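Local coordinates for protein acetone carboxylase alpha subunit (PDB 5M45) that forms the alpha subunit of a carboxylase of the hydantoinase B/oxoprolinase family, binds manganese, and is part of a six-chain assembly, at residues Ser556-Ala561 with Leu617-Met622; Lys704-Asp709 with Asp737-Trp742; Gly39-Leu44 with Phe263-Val268; Ala465-Asp470 with Pro626-Pro631; Val291-Val296 with Ile315-Cys320. One frame throughout, in Å; residues are numbered along the deposited sequence.

Interaction 1: residues Ser556-Ala561 with Leu617-Met622; sequences SGYRFA and LYLNYM
The rings of Tyr558 and Tyr621 meet obliquely, with their planes at 48° and their centroids 5.4 Å apart. Tyr558 brings CD1 and CE1 against CD2 and CE2 of Tyr621, and its CD1 lies 3.7 Å from Tyr621 CE2. Its CE2, CZ and OH turn instead to Leu619, and Tyr558 OH is 3.6 Å from Leu619 CD2. The Tyr558 hydroxyl finds its polar partners outside, in Asp582 and Lys505. At the edge of the Tyr621 ring, near its plane, lies Ser556 O. Tyr621 OH donates to this oxygen at 2.9 Å, approaching from above the carbonyl plane. Tyr621 CG is anti to the backbone N (chi1 159°), and CB points toward segment 556-561.

The Phe560 ring is approached obliquely by the CB atoms of Leu619 and Leu617. Phe560 CB and Leu619 CB are 3.8 Å apart, and the two side chains cross at about a right angle.

The backbones join at one end. Leu619 N donates to Phe560 O at 3.0 Å, in a nearly straight bond. Further on the strands spread. One water fills in there: it accepts from Phe560 N at 2.8 Å and donates to Tyr558 O and Leu619 O. Ala561 and Tyr618 form a non-hydrogen-bonded pair, and Ala561 CA sends a CA-H...O contact to Leu617 O. The arrangement is that of two neighbouring antiparallel strands, 559-563 and 617-621, inside a sheet where strands 520-526 and 598-602 flank them.

Interaction 2: residues Lys704-Asp709 with Asp737-Trp742; sequences KILAKD and DLPDSW. Unlike the reference sequence in segment 737-742: Asp737 (reference Ser).
Ile705 and Trp742 carry the tight part of this contact. Ile705 CG2 touches the benzene side of the indole, 3.6 Å from Trp742 CZ2. The same residue offers its carbonyl: Trp742 NE1 donates to Ile705 O at 3.0 Å, with the N-H...O angle bent to 142°. That oxygen also accepts a bond from Lys708 N, which belongs to the Schellman motif ending the helix. The two donors reach it from opposite faces of the carbonyl plane. Trp742 CB points toward the helix end, and CG is anti to the backbone N (chi1 -178°), beside the carbonyl carbon.

Leu706 CD2 meets both Leu738 CD2 and Pro739 CD, 3.9 Å from each. Leu738 CD1 lies over one face of the Trp742 ring, toward its rim.

The looser side is at Lys708, which is partly exposed. Its extended chain passes obliquely by the indole, with CE 3.8 Å from Trp742 NE1. The ammonium is 5.2 Å from the centroid of the five-membered ring, at most a weak attraction; NZ bonds to Thr743 O.

The contact fastens the C-terminal end of helix 694-706 to the chain leaving helix 726-735, whose Phe732 packs on Ile705, Leu738 and Trp742.

Interaction 3: residues Gly39-Leu44 with Phe263-Val268; sequences GRYAGL and FAYEAV
Between Tyr41 and Leu44 the backbone turns through positive phi at Ala42 and Gly43, and Leu44 N bonds to Tyr41 O at 3.1 Å. This is a tight loop packed on the side of a helix, here helix 257-282. The helix is kinked at the contact, where Val268 N makes a weak bond to Tyr265 O.

Two side chains of the loop reach the helix. Tyr41 points its CB toward the helix, and one face of its ring receives Val268. The ring also comes close to the helix backbone, with Tyr41 CD2 3.7 Å from Tyr265 O. Near the hydroxyl, Tyr41 OH is 3.9 Å from Tyr265 CD2, and these two side chains cross obliquely. Leu44 comes in beside Tyr41 with a single methyl. Its CD1 rests 3.7 Å from Tyr265 O and also touches Tyr265 CB.

The polar ends are held elsewhere: Tyr41 OH bonds to Asp100 and Asn96, Tyr265 OH to His27, and the Glu266 carboxylate to backbone N atoms of Leu49 and Arg50. Tyr41 also meets the ring of Tyr376, a residue of the 3,6,9,12,15-pentaoxaheptadecan-1-ol pocket, and its side chain is about 7 Å from that ligand. A CH-pi contact marks the ring face itself: Val268 CG1 stands over the centre of the Tyr41 ring, 3.6 Å from the centroid and 8° off the normal.

Interaction 4: residues Ala465-Asp470 with Pro626-Pro631; sequences ATAVQD and PGFGDP
Phe628 lays one face of its ring on the backbone of Thr466 and Ala467. Ala467 CA stands over the ring centre, 3.8 Å from the centroid and 12° off the normal, in a CH-pi contact. Ala467 CB covers the far end of the same face, 3.7 Å from Phe628 CZ. At the near end, Thr466 O comes within 3.4 Å of Phe628 CG, and Thr466 C lies toward the rim. Phe628 CB points toward the other loop, and CG is anti to the backbone N (chi1 -178°). Ala465 completes the apolar seam, with its CB 3.8 Å from Phe628 CB.

A single backbone bond ties the loops. Ala465 N donates to Pro626 O at 3.0 Å, almost straight at 174°. Around the contact, Phe420 of helix 401-422 packs on both Ala467 and Phe628. An apolar side chain of another protein chain also reaches Phe628.

The loop that receives the ring is braced from within. Thr466 OG1 accepts from Val468 N and Gln469 N, each at 3.1 Å, while Thr466 N donates to Gln469 O. This is an ST turn extended to an ST motif, here shaping a loop at a buried contact with an aromatic ring.

Interaction 5: residues Val291-Val296 with Ile315-Cys320; sequences VGFVDV and IMHAPC
Val294 O takes the shortest hydrogen bond here, from Met316 N at 2.9 Å. Ile315 CA adds a CA-H...O contact to the same oxygen. The segments are neighbouring antiparallel strands, 286-297 and 313-324, in a mixed sheet; their directions differ by 165°. Further along, Gly292 and Ala318 form a hydrogen-bonded pair. Ala318 N donates to Gly292 O at 3.0 Å, and Gly292 N to Ala318 O at 3.2 Å from above the carbonyl plane. The bond from Val294 N to Met316 O is weak. Met316 O is nonetheless close to Phe293 CA, at 3.1 Å.

One face of the pair carries Val294, Met316 and Ala318. Val294 CG1 meets Met316 CB at 4.0 Å. The Met316 chain is bent at its second and third torsions, and CE ends by the Phe293 backbone. This face packs on helix 401-422.

The other face carries Val291, Phe293, Ile315 and His317, and meets helix 712-724 and another protein chain. Phe293 and His317 point the same way, side by side; their planes are within 15° of parallel, but the rings are offset with little overlap, and Phe293 CE2 is 3.5 Å from His317 CD2. The imidazole bonds through ND1 to Ser721 and through NE2 to an aromatic side chain of the other chain. Val291 CG2 touches the imidazole at its edge, while Pro319 CD stands 3.5 Å above the plane, over the ring centre.

In the fold
Interactions 1, 3, 4 and 5 are buried; interaction 2 is partly open and lies farthest from the centre of the chain, about 36 Å between centres, at a helix end. Interactions 1 and 5 both pair antiparallel strands, but in different sheets, and their nearest atoms are about 7 Å apart. A water enters the first pair, whereas direct backbone bonds run through the second. Interactions 1 and 4 use adjoining segments, 617-622 and 626-631. Interactions 3 and 4 both lay an aromatic face against aliphatic carbon, but the loop of interaction 4 has a backbone bond across it. Interactions 2 and 5 share helix 726-735, through Phe732 and Phe728. Interaction 3 lies opposite interaction 1 across the chain's centre.

Interaction 1: residues Ser556-Ala561 with Leu617-Met622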
# COMPACT_ATOMS: atom_id res chain seq x y z
N SER A 556 6.13 -6.84 34.81
CA SER A 556 5.38 -6.84 33.56
C SER A 556 4.68 -5.47 33.36
O SER A 556 4.90 -4.55 34.15
CB SER A 556 4.39 -8.02 33.54
OG SER A 556 3.36 -7.91 34.53
N GLY A 557 3.87 -5.33 32.31
CA GLY A 557 3.37 -4.01 31.89
C GLY A 557 1.96 -3.71 32.34
O GLY A 557 1.20 -4.61 32.70
N TYR A 558 1.63 -2.42 32.33
CA TYR A 558 0.29 -1.93 32.56
C TYR A 558 0.09 -0.57 31.86
O TYR A 558 1.04 0.05 31.41
CB TYR A 558 -0.04 -1.84 34.07
CG TYR A 558 0.69 -0.72 34.81
CD1 TYR A 558 1.98 -0.89 35.30
CD2 TYR A 558 0.08 0.52 35.01
CE1 TYR A 558 2.64 0.14 35.97
CE2 TYR A 558 0.75 1.57 35.68
CZ TYR A 558 2.03 1.39 36.16
OH TYR A 558 2.70 2.43 36.82
N ARG A 559 -1.18 -0.17 31.77
CA ARG A 559 -1.64 1.07 31.15
C ARG A 559 -2.14 2.07 32.19
O ARG A 559 -2.88 1.68 33.11
CB ARG A 559 -2.83 0.73 30.19
CG ARG A 559 -3.62 1.91 29.69
CD ARG A 559 -4.62 1.57 28.58
NE ARG A 559 -5.75 0.71 28.97
CZ ARG A 559 -6.89 0.62 28.27
NH1 ARG A 559 -7.11 1.37 27.18
NH2 ARG A 559 -7.84 -0.21 28.65
N PHE A 560 -1.74 3.33 32.04
CA PHE A 560 -2.41 4.49 32.66
C PHE A 560 -2.64 5.59 31.63
O PHE A 560 -1.70 6.08 31.02
CB PHE A 560 -1.60 5.11 33.82
CG PHE A 560 -2.25 6.33 34.43
CD1 PHE A 560 -3.17 6.21 35.45
CD2 PHE A 560 -1.91 7.63 33.98
CE1 PHE A 560 -3.79 7.35 36.00
CE2 PHE A 560 -2.50 8.76 34.54
CZ PHE A 560 -3.45 8.61 35.54
N ALA A 561 -3.91 5.98 31.48
CA ALA A 561 -4.33 7.12 30.69
C ALA A 561 -5.50 7.82 31.36
O ALA A 561 -6.29 7.17 32.06
CB ALA A 561 -4.73 6.69 29.29
N LEU A 617 -3.82 12.84 29.78
CA LEU A 617 -2.56 12.26 30.25
C LEU A 617 -2.32 10.86 29.71
O LEU A 617 -3.26 10.10 29.52
CB LEU A 617 -2.55 12.18 31.78
CG LEU A 617 -2.61 13.49 32.57
CD1 LEU A 617 -2.67 13.19 34.06
CD2 LEU A 617 -1.44 14.42 32.25
N TYR A 618 -1.04 10.55 29.48
CA TYR A 618 -0.58 9.23 29.00
C TYR A 618 0.72 8.89 29.74
O TYR A 618 1.66 9.71 29.75
CB TYR A 618 -0.33 9.32 27.47
CG TYR A 618 0.11 8.06 26.72
CD1 TYR A 618 1.38 7.48 26.92
CD2 TYR A 618 -0.72 7.48 25.73
CE1 TYR A 618 1.79 6.35 26.21
CE2 TYR A 618 -0.31 6.35 25.03
CZ TYR A 618 0.94 5.79 25.26
OH TYR A 618 1.38 4.67 24.55
N LEU A 619 0.77 7.70 30.38
CA LEU A 619 2.01 7.21 31.05
C LEU A 619 2.82 6.31 30.11
O LEU A 619 2.32 5.27 29.71
CB LEU A 619 1.68 6.45 32.35
CG LEU A 619 2.88 5.87 33.12
CD1 LEU A 619 3.73 6.98 33.69
CD2 LEU A 619 2.44 4.93 34.25
N ASN A 620 4.04 6.70 29.77
CA ASN A 620 5.01 5.86 29.04
C ASN A 620 5.93 5.12 30.01
O ASN A 620 6.74 5.74 30.72
CB ASN A 620 5.86 6.71 28.06
CG ASN A 620 6.36 5.91 26.86
OD1 ASN A 620 5.72 4.96 26.45
ND2 ASN A 620 7.51 6.29 26.31
N TYR A 621 5.82 3.79 30.07
CA TYR A 621 6.54 2.95 31.05
C TYR A 621 7.49 2.01 30.28
O TYR A 621 7.04 1.14 29.50
CB TYR A 621 5.50 2.19 31.94
CG TYR A 621 5.93 0.90 32.68
CD1 TYR A 621 7.26 0.66 33.06
CD2 TYR A 621 4.97 -0.05 33.04
CE1 TYR A 621 7.62 -0.53 33.73
CE2 TYR A 621 5.32 -1.23 33.73
CZ TYR A 621 6.65 -1.47 34.04
OH TYR A 621 6.98 -2.64 34.68
N MET A 622 8.79 2.18 30.52
CA MET A 622 9.84 1.32 29.93
C MET A 622 10.25 0.20 30.89
O MET A 622 10.46 0.44 32.09
CB MET A 622 11.08 2.15 29.55
CG MET A 622 11.00 2.82 28.19
SD MET A 622 9.57 3.87 27.82
CE MET A 622 9.79 5.17 29.02
O HOH W 1 0.98 3.05 31.45

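Interaction 2: residues Lys704-Asp709 with Asp737-Trp742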
# COMPACT_ATOMS: atom_id res chain seq x y z
N LYS A 704 -5.29 -31.48 36.27
CA LYS A 704 -5.84 -30.35 35.52
C LYS A 704 -5.66 -30.51 34.01
O LYS A 704 -6.57 -30.16 33.25
CB LYS A 704 -5.20 -29.05 35.97
CG LYS A 704 -5.58 -28.73 37.39
CD LYS A 704 -5.04 -27.39 37.84
CE LYS A 704 -5.38 -27.23 39.30
NZ LYS A 704 -4.60 -26.10 39.82
N ILE A 705 -4.50 -31.01 33.58
CA ILE A 705 -4.25 -31.24 32.15
C ILE A 705 -5.26 -32.27 31.60
O ILE A 705 -5.90 -32.05 30.55
CB ILE A 705 -2.81 -31.73 31.88
CG1 ILE A 705 -1.80 -30.63 32.26
CG2 ILE A 705 -2.65 -32.15 30.41
CD1 ILE A 705 -0.36 -31.11 32.41
N LEU A 706 -5.42 -33.39 32.32
CA LEU A 706 -6.40 -34.41 31.92
C LEU A 706 -7.82 -33.84 31.82
O LEU A 706 -8.56 -34.18 30.90
CB LEU A 706 -6.36 -35.61 32.87
CG LEU A 706 -5.12 -36.51 32.80
CD1 LEU A 706 -5.12 -37.42 34.01
CD2 LEU A 706 -5.14 -37.32 31.52
N ALA A 707 -8.20 -32.95 32.74
CA ALA A 707 -9.52 -32.31 32.72
C ALA A 707 -9.64 -31.09 31.77
O ALA A 707 -10.70 -30.48 31.68
CB ALA A 707 -9.91 -31.90 34.14
N LYS A 708 -8.57 -30.73 31.07
CA LYS A 708 -8.53 -29.53 30.22
C LYS A 708 -8.84 -28.20 30.94
O LYS A 708 -9.42 -27.29 30.40
CB LYS A 708 -9.37 -29.76 28.96
CG LYS A 708 -8.68 -30.86 28.12
CD LYS A 708 -9.49 -31.31 26.96
CE LYS A 708 -8.89 -32.61 26.46
NZ LYS A 708 -9.79 -33.18 25.47
N ASP A 709 -8.37 -28.12 32.18
CA ASP A 709 -8.62 -27.01 33.10
C ASP A 709 -7.49 -25.98 32.98
O ASP A 709 -6.47 -26.07 33.67
CB ASP A 709 -8.80 -27.57 34.52
CG ASP A 709 -9.17 -26.51 35.54
OD1 ASP A 709 -9.34 -25.31 35.14
OD2 ASP A 709 -9.33 -26.91 36.74
N ASP A 737 2.89 -38.22 31.57
CA ASP A 737 2.37 -39.61 31.57
C ASP A 737 0.91 -39.66 31.09
O ASP A 737 0.04 -40.21 31.77
CB ASP A 737 2.57 -40.20 32.96
CG ASP A 737 2.22 -41.68 33.05
OD1 ASP A 737 2.47 -42.43 32.09
OD2 ASP A 737 1.70 -42.11 34.13
N LEU A 738 0.64 -39.03 29.96
CA LEU A 738 -0.75 -38.92 29.44
C LEU A 738 -1.09 -40.14 28.58
O LEU A 738 -0.27 -40.58 27.80
CB LEU A 738 -0.96 -37.63 28.64
CG LEU A 738 -0.62 -36.35 29.42
CD1 LEU A 738 -0.64 -35.13 28.52
CD2 LEU A 738 -1.55 -36.14 30.61
N PRO A 739 -2.32 -40.67 28.71
CA PRO A 739 -2.73 -41.76 27.85
C PRO A 739 -2.99 -41.29 26.40
O PRO A 739 -3.29 -40.11 26.16
CB PRO A 739 -4.04 -42.21 28.50
CG PRO A 739 -4.62 -40.95 29.04
CD PRO A 739 -3.43 -40.19 29.54
N ASP A 740 -2.90 -42.23 25.46
CA ASP A 740 -3.22 -41.95 24.06
C ASP A 740 -4.66 -41.50 23.80
O ASP A 740 -4.90 -40.80 22.81
CB ASP A 740 -2.86 -43.15 23.14
CG ASP A 740 -1.36 -43.38 23.03
OD1 ASP A 740 -0.57 -42.48 23.38
OD2 ASP A 740 -0.95 -44.48 22.62
N SER A 741 -5.59 -41.85 24.68
CA SER A 741 -6.98 -41.39 24.59
C SER A 741 -7.18 -39.87 24.89
O SER A 741 -8.20 -39.31 24.53
CB SER A 741 -7.84 -42.20 25.55
OG SER A 741 -7.33 -42.05 26.86
N TRP A 742 -6.21 -39.22 25.55
CA TRP A 742 -6.23 -37.76 25.73
C TRP A 742 -5.74 -37.08 24.44
O TRP A 742 -4.69 -37.43 23.94
CB TRP A 742 -5.32 -37.36 26.92
CG TRP A 742 -5.27 -35.88 27.26
CD1 TRP A 742 -6.06 -35.22 28.13
CD2 TRP A 742 -4.36 -34.90 26.73
NE1 TRP A 742 -5.72 -33.89 28.18
CE2 TRP A 742 -4.68 -33.66 27.33
CE3 TRP A 742 -3.32 -34.94 25.79
CZ2 TRP A 742 -3.98 -32.49 27.04
CZ3 TRP A 742 -2.63 -33.76 25.50
CH2 TRP A 742 -2.96 -32.57 26.14

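Interaction 3: residues Gly39-Leu44 with Phe263-Val268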
# COMPACT_ATOMS: atom_id res chain seq x y z
N GLY A 39 33.11 -26.97 4.61
CA GLY A 39 32.89 -26.39 5.92
C GLY A 39 33.55 -25.03 6.16
O GLY A 39 33.45 -24.50 7.25
N ARG A 40 34.20 -24.45 5.15
CA ARG A 40 34.78 -23.10 5.27
C ARG A 40 34.11 -22.15 4.29
O ARG A 40 33.78 -22.58 3.20
CB ARG A 40 36.27 -23.17 4.96
CG ARG A 40 37.01 -23.93 6.06
CD ARG A 40 38.09 -24.75 5.48
NE ARG A 40 38.73 -25.62 6.46
CZ ARG A 40 39.65 -25.25 7.35
NH1 ARG A 40 40.15 -26.19 8.14
NH2 ARG A 40 40.07 -23.97 7.49
N TYR A 41 33.91 -20.89 4.67
CA TYR A 41 33.26 -19.95 3.74
C TYR A 41 34.04 -19.87 2.39
O TYR A 41 35.26 -19.69 2.37
CB TYR A 41 33.12 -18.54 4.33
CG TYR A 41 32.51 -17.55 3.35
CD1 TYR A 41 31.13 -17.55 3.09
CD2 TYR A 41 33.30 -16.66 2.63
CE1 TYR A 41 30.58 -16.66 2.17
CE2 TYR A 41 32.75 -15.76 1.72
CZ TYR A 41 31.40 -15.76 1.50
OH TYR A 41 30.84 -14.86 0.62
N ALA A 42 33.29 -20.06 1.30
CA ALA A 42 33.83 -19.98 -0.05
C ALA A 42 34.93 -21.03 -0.37
O ALA A 42 35.68 -20.86 -1.35
CB ALA A 42 34.36 -18.58 -0.33
N GLY A 43 35.04 -22.09 0.43
CA GLY A 43 36.14 -23.06 0.28
C GLY A 43 37.54 -22.59 0.65
O GLY A 43 38.52 -23.26 0.31
N LEU A 44 37.64 -21.48 1.38
CA LEU A 44 38.93 -20.90 1.76
C LEU A 44 39.59 -21.67 2.90
O LEU A 44 39.37 -21.37 4.09
CB LEU A 44 38.76 -19.43 2.15
CG LEU A 44 38.40 -18.48 1.01
CD1 LEU A 44 37.83 -17.15 1.51
CD2 LEU A 44 39.61 -18.24 0.11
N PHE A 263 40.37 -9.68 0.08
CA PHE A 263 39.80 -9.27 1.37
C PHE A 263 38.29 -9.48 1.43
O PHE A 263 37.74 -9.89 2.48
CB PHE A 263 40.11 -7.79 1.62
CG PHE A 263 39.70 -7.30 2.98
CD1 PHE A 263 40.51 -7.52 4.09
CD2 PHE A 263 38.52 -6.59 3.16
CE1 PHE A 263 40.15 -7.04 5.37
CE2 PHE A 263 38.16 -6.10 4.41
CZ PHE A 263 38.97 -6.32 5.52
N ALA A 264 37.61 -9.20 0.31
CA ALA A 264 36.16 -9.25 0.26
C ALA A 264 35.55 -10.65 0.56
O ALA A 264 34.38 -10.70 0.94
CB ALA A 264 35.65 -8.73 -1.08
N TYR A 265 36.34 -11.73 0.41
CA TYR A 265 35.92 -13.08 0.81
C TYR A 265 36.66 -13.61 2.05
O TYR A 265 36.04 -14.25 2.92
CB TYR A 265 35.99 -14.06 -0.40
CG TYR A 265 35.17 -13.53 -1.54
CD1 TYR A 265 35.70 -12.61 -2.43
CD2 TYR A 265 33.84 -13.88 -1.70
CE1 TYR A 265 34.96 -12.07 -3.47
CE2 TYR A 265 33.07 -13.34 -2.74
CZ TYR A 265 33.65 -12.45 -3.62
OH TYR A 265 32.91 -11.89 -4.64
N GLU A 266 37.95 -13.30 2.19
CA GLU A 266 38.72 -13.72 3.36
C GLU A 266 38.14 -13.15 4.67
O GLU A 266 38.14 -13.85 5.68
CB GLU A 266 40.20 -13.35 3.26
CG GLU A 266 40.98 -14.09 2.16
CD GLU A 266 42.49 -13.82 2.18
OE1 GLU A 266 43.03 -13.45 3.28
OE2 GLU A 266 43.14 -13.97 1.09
N ALA A 267 37.64 -11.90 4.64
CA ALA A 267 37.11 -11.25 5.86
C ALA A 267 35.91 -12.04 6.45
O ALA A 267 35.75 -12.11 7.67
CB ALA A 267 36.75 -9.78 5.61
N VAL A 268 35.12 -12.68 5.59
CA VAL A 268 33.98 -13.47 6.01
C VAL A 268 34.45 -14.77 6.70
O VAL A 268 34.00 -15.11 7.83
CB VAL A 268 33.03 -13.78 4.81
CG1 VAL A 268 31.78 -14.52 5.30
CG2 VAL A 268 32.61 -12.53 4.06

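Interaction 4: residues Ala465-Asp470 with Pro626-Pro631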
# COMPACT_ATOMS: atom_id res chain seq x y z
N ALA A 465 20.97 -8.65 35.10
CA ALA A 465 22.05 -8.77 36.10
C ALA A 465 23.12 -9.78 35.68
O ALA A 465 22.85 -10.73 34.91
CB ALA A 465 21.48 -9.18 37.45
N THR A 466 24.33 -9.60 36.20
CA THR A 466 25.43 -10.55 35.96
C THR A 466 25.70 -11.40 37.21
O THR A 466 25.04 -11.23 38.25
CB THR A 466 26.71 -9.83 35.42
OG1 THR A 466 27.55 -9.35 36.50
CG2 THR A 466 26.33 -8.67 34.47
N ALA A 467 26.67 -12.31 37.11
CA ALA A 467 27.08 -13.12 38.25
C ALA A 467 27.97 -12.35 39.25
O ALA A 467 28.28 -12.87 40.31
CB ALA A 467 27.77 -14.38 37.79
N VAL A 468 28.31 -11.11 38.90
CA VAL A 468 29.26 -10.26 39.65
C VAL A 468 28.67 -8.93 40.13
O VAL A 468 29.17 -8.35 41.09
CB VAL A 468 30.48 -10.03 38.69
CG1 VAL A 468 31.38 -8.93 39.15
CG2 VAL A 468 31.27 -11.34 38.59
N GLN A 469 27.66 -8.40 39.43
CA GLN A 469 27.09 -7.08 39.73
C GLN A 469 25.68 -6.90 39.16
O GLN A 469 25.23 -7.68 38.28
CB GLN A 469 28.02 -5.95 39.27
CG GLN A 469 28.27 -5.84 37.76
CD GLN A 469 29.36 -4.81 37.40
OE1 GLN A 469 30.09 -4.28 38.26
NE2 GLN A 469 29.47 -4.52 36.16
N ASP A 470 24.99 -5.87 39.68
CA ASP A 470 23.66 -5.48 39.22
C ASP A 470 23.63 -5.13 37.74
O ASP A 470 24.64 -4.68 37.18
CB ASP A 470 23.15 -4.24 39.99
CG ASP A 470 22.89 -4.55 41.47
OD1 ASP A 470 22.78 -5.75 41.84
OD2 ASP A 470 22.85 -3.59 42.28
N PRO A 626 15.95 -8.78 33.92
CA PRO A 626 15.92 -9.87 34.89
C PRO A 626 17.07 -9.93 35.91
O PRO A 626 18.18 -9.45 35.67
CB PRO A 626 15.93 -11.12 34.00
CG PRO A 626 16.73 -10.69 32.78
CD PRO A 626 16.30 -9.25 32.56
N GLY A 627 16.78 -10.55 37.06
CA GLY A 627 17.75 -10.66 38.17
C GLY A 627 18.61 -11.94 38.11
O GLY A 627 18.36 -12.85 37.28
N PHE A 628 19.63 -11.98 38.99
CA PHE A 628 20.56 -13.09 39.17
C PHE A 628 20.72 -13.52 40.63
O PHE A 628 21.02 -12.69 41.51
CB PHE A 628 21.97 -12.72 38.65
CG PHE A 628 22.96 -13.86 38.76
CD1 PHE A 628 23.66 -14.09 39.93
CD2 PHE A 628 23.12 -14.74 37.71
CE1 PHE A 628 24.52 -15.19 40.06
CE2 PHE A 628 24.01 -15.84 37.83
CZ PHE A 628 24.69 -16.05 38.99
N GLY A 629 20.62 -14.83 40.87
CA GLY A 629 20.86 -15.41 42.21
C GLY A 629 19.73 -15.25 43.22
O GLY A 629 18.81 -14.46 43.03
N ASP A 630 19.84 -15.97 44.33
CA ASP A 630 18.85 -15.90 45.42
C ASP A 630 18.85 -14.52 46.07
O ASP A 630 19.87 -14.10 46.59
CB ASP A 630 19.20 -16.98 46.48
CG ASP A 630 18.12 -17.17 47.57
OD1 ASP A 630 17.21 -16.33 47.70
OD2 ASP A 630 18.20 -18.20 48.31
N PRO A 631 17.68 -13.82 46.10
CA PRO A 631 17.63 -12.50 46.76
C PRO A 631 18.03 -12.52 48.22
O PRO A 631 18.44 -11.51 48.76
CB PRO A 631 16.14 -12.13 46.68
CG PRO A 631 15.62 -12.88 45.51
CD PRO A 631 16.39 -14.17 45.48

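Interaction 5: residues Val291-Val296 with Ile315-Cys320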
# COMPACT_ATOMS: atom_id res chain seq x y z
N VAL A 291 13.19 -21.58 27.34
CA VAL A 291 11.95 -21.19 26.68
C VAL A 291 11.59 -19.72 27.01
O VAL A 291 11.95 -19.21 28.09
CB VAL A 291 10.81 -22.16 27.01
CG1 VAL A 291 10.49 -22.17 28.48
CG2 VAL A 291 9.55 -21.90 26.19
N GLY A 292 10.90 -19.05 26.08
CA GLY A 292 10.27 -17.75 26.33
C GLY A 292 8.82 -17.69 25.82
O GLY A 292 8.45 -18.48 24.96
N PHE A 293 8.06 -16.75 26.37
CA PHE A 293 6.65 -16.52 26.05
C PHE A 293 6.36 -14.99 26.03
O PHE A 293 7.11 -14.19 26.64
CB PHE A 293 5.73 -17.12 27.14
CG PHE A 293 5.96 -18.57 27.43
CD1 PHE A 293 6.87 -18.97 28.42
CD2 PHE A 293 5.23 -19.55 26.76
CE1 PHE A 293 7.02 -20.33 28.72
CE2 PHE A 293 5.41 -20.89 27.05
CZ PHE A 293 6.30 -21.28 28.03
N VAL A 294 5.23 -14.60 25.40
CA VAL A 294 4.62 -13.27 25.59
C VAL A 294 3.10 -13.28 25.25
O VAL A 294 2.62 -14.20 24.58
CB VAL A 294 5.41 -12.15 24.84
CG1 VAL A 294 5.02 -12.09 23.35
CG2 VAL A 294 5.26 -10.78 25.50
N ASP A 295 2.38 -12.29 25.76
CA ASP A 295 0.91 -12.22 25.66
C ASP A 295 0.38 -11.42 24.48
O ASP A 295 0.97 -10.39 24.13
CB ASP A 295 0.29 -11.71 26.97
CG ASP A 295 0.74 -10.28 27.37
OD1 ASP A 295 1.97 -10.03 27.52
OD2 ASP A 295 -0.14 -9.41 27.61
N VAL A 296 -0.72 -11.89 23.89
CA VAL A 296 -1.49 -11.18 22.86
C VAL A 296 -2.98 -11.09 23.29
O VAL A 296 -3.79 -11.93 22.87
CB VAL A 296 -1.35 -11.85 21.50
CG1 VAL A 296 -2.07 -11.03 20.42
CG2 VAL A 296 0.13 -12.00 21.12
N ILE A 315 -0.99 -16.67 23.22
CA ILE A 315 0.32 -16.62 23.84
C ILE A 315 1.37 -17.16 22.85
O ILE A 315 1.22 -18.28 22.29
CB ILE A 315 0.36 -17.47 25.14
CG1 ILE A 315 -0.67 -16.95 26.15
CG2 ILE A 315 1.77 -17.48 25.75
CD1 ILE A 315 -0.82 -17.78 27.41
N MET A 316 2.44 -16.38 22.66
CA MET A 316 3.61 -16.84 21.89
C MET A 316 4.42 -17.86 22.74
O MET A 316 4.63 -17.63 23.94
CB MET A 316 4.51 -15.63 21.55
CG MET A 316 5.73 -15.96 20.68
SD MET A 316 7.13 -16.75 21.52
CE MET A 316 7.87 -15.35 22.34
N HIS A 317 4.86 -18.93 22.08
CA HIS A 317 5.70 -20.00 22.64
C HIS A 317 6.99 -20.15 21.77
O HIS A 317 6.90 -20.34 20.54
CB HIS A 317 4.89 -21.30 22.63
CG HIS A 317 5.59 -22.50 23.17
ND1 HIS A 317 5.45 -23.76 22.61
CD2 HIS A 317 6.44 -22.66 24.22
CE1 HIS A 317 6.20 -24.63 23.27
NE2 HIS A 317 6.82 -23.98 24.25
N ALA A 318 8.16 -20.06 22.41
CA ALA A 318 9.46 -20.23 21.74
C ALA A 318 10.45 -21.07 22.57
O ALA A 318 11.33 -20.51 23.26
CB ALA A 318 10.08 -18.85 21.42
N PRO A 319 10.31 -22.41 22.52
CA PRO A 319 11.28 -23.26 23.16
C PRO A 319 12.54 -23.40 22.26
O PRO A 319 12.41 -23.37 21.04
CB PRO A 319 10.55 -24.61 23.26
CG PRO A 319 9.69 -24.64 22.05
CD PRO A 319 9.27 -23.20 21.82
N CYS A 320 13.72 -23.56 22.86
CA CYS A 320 14.96 -23.73 22.14
C CYS A 320 15.82 -24.83 22.77
O CYS A 320 16.07 -24.81 24.00
CB CYS A 320 15.78 -22.43 22.13
SG CYS A 320 17.37 -22.64 21.23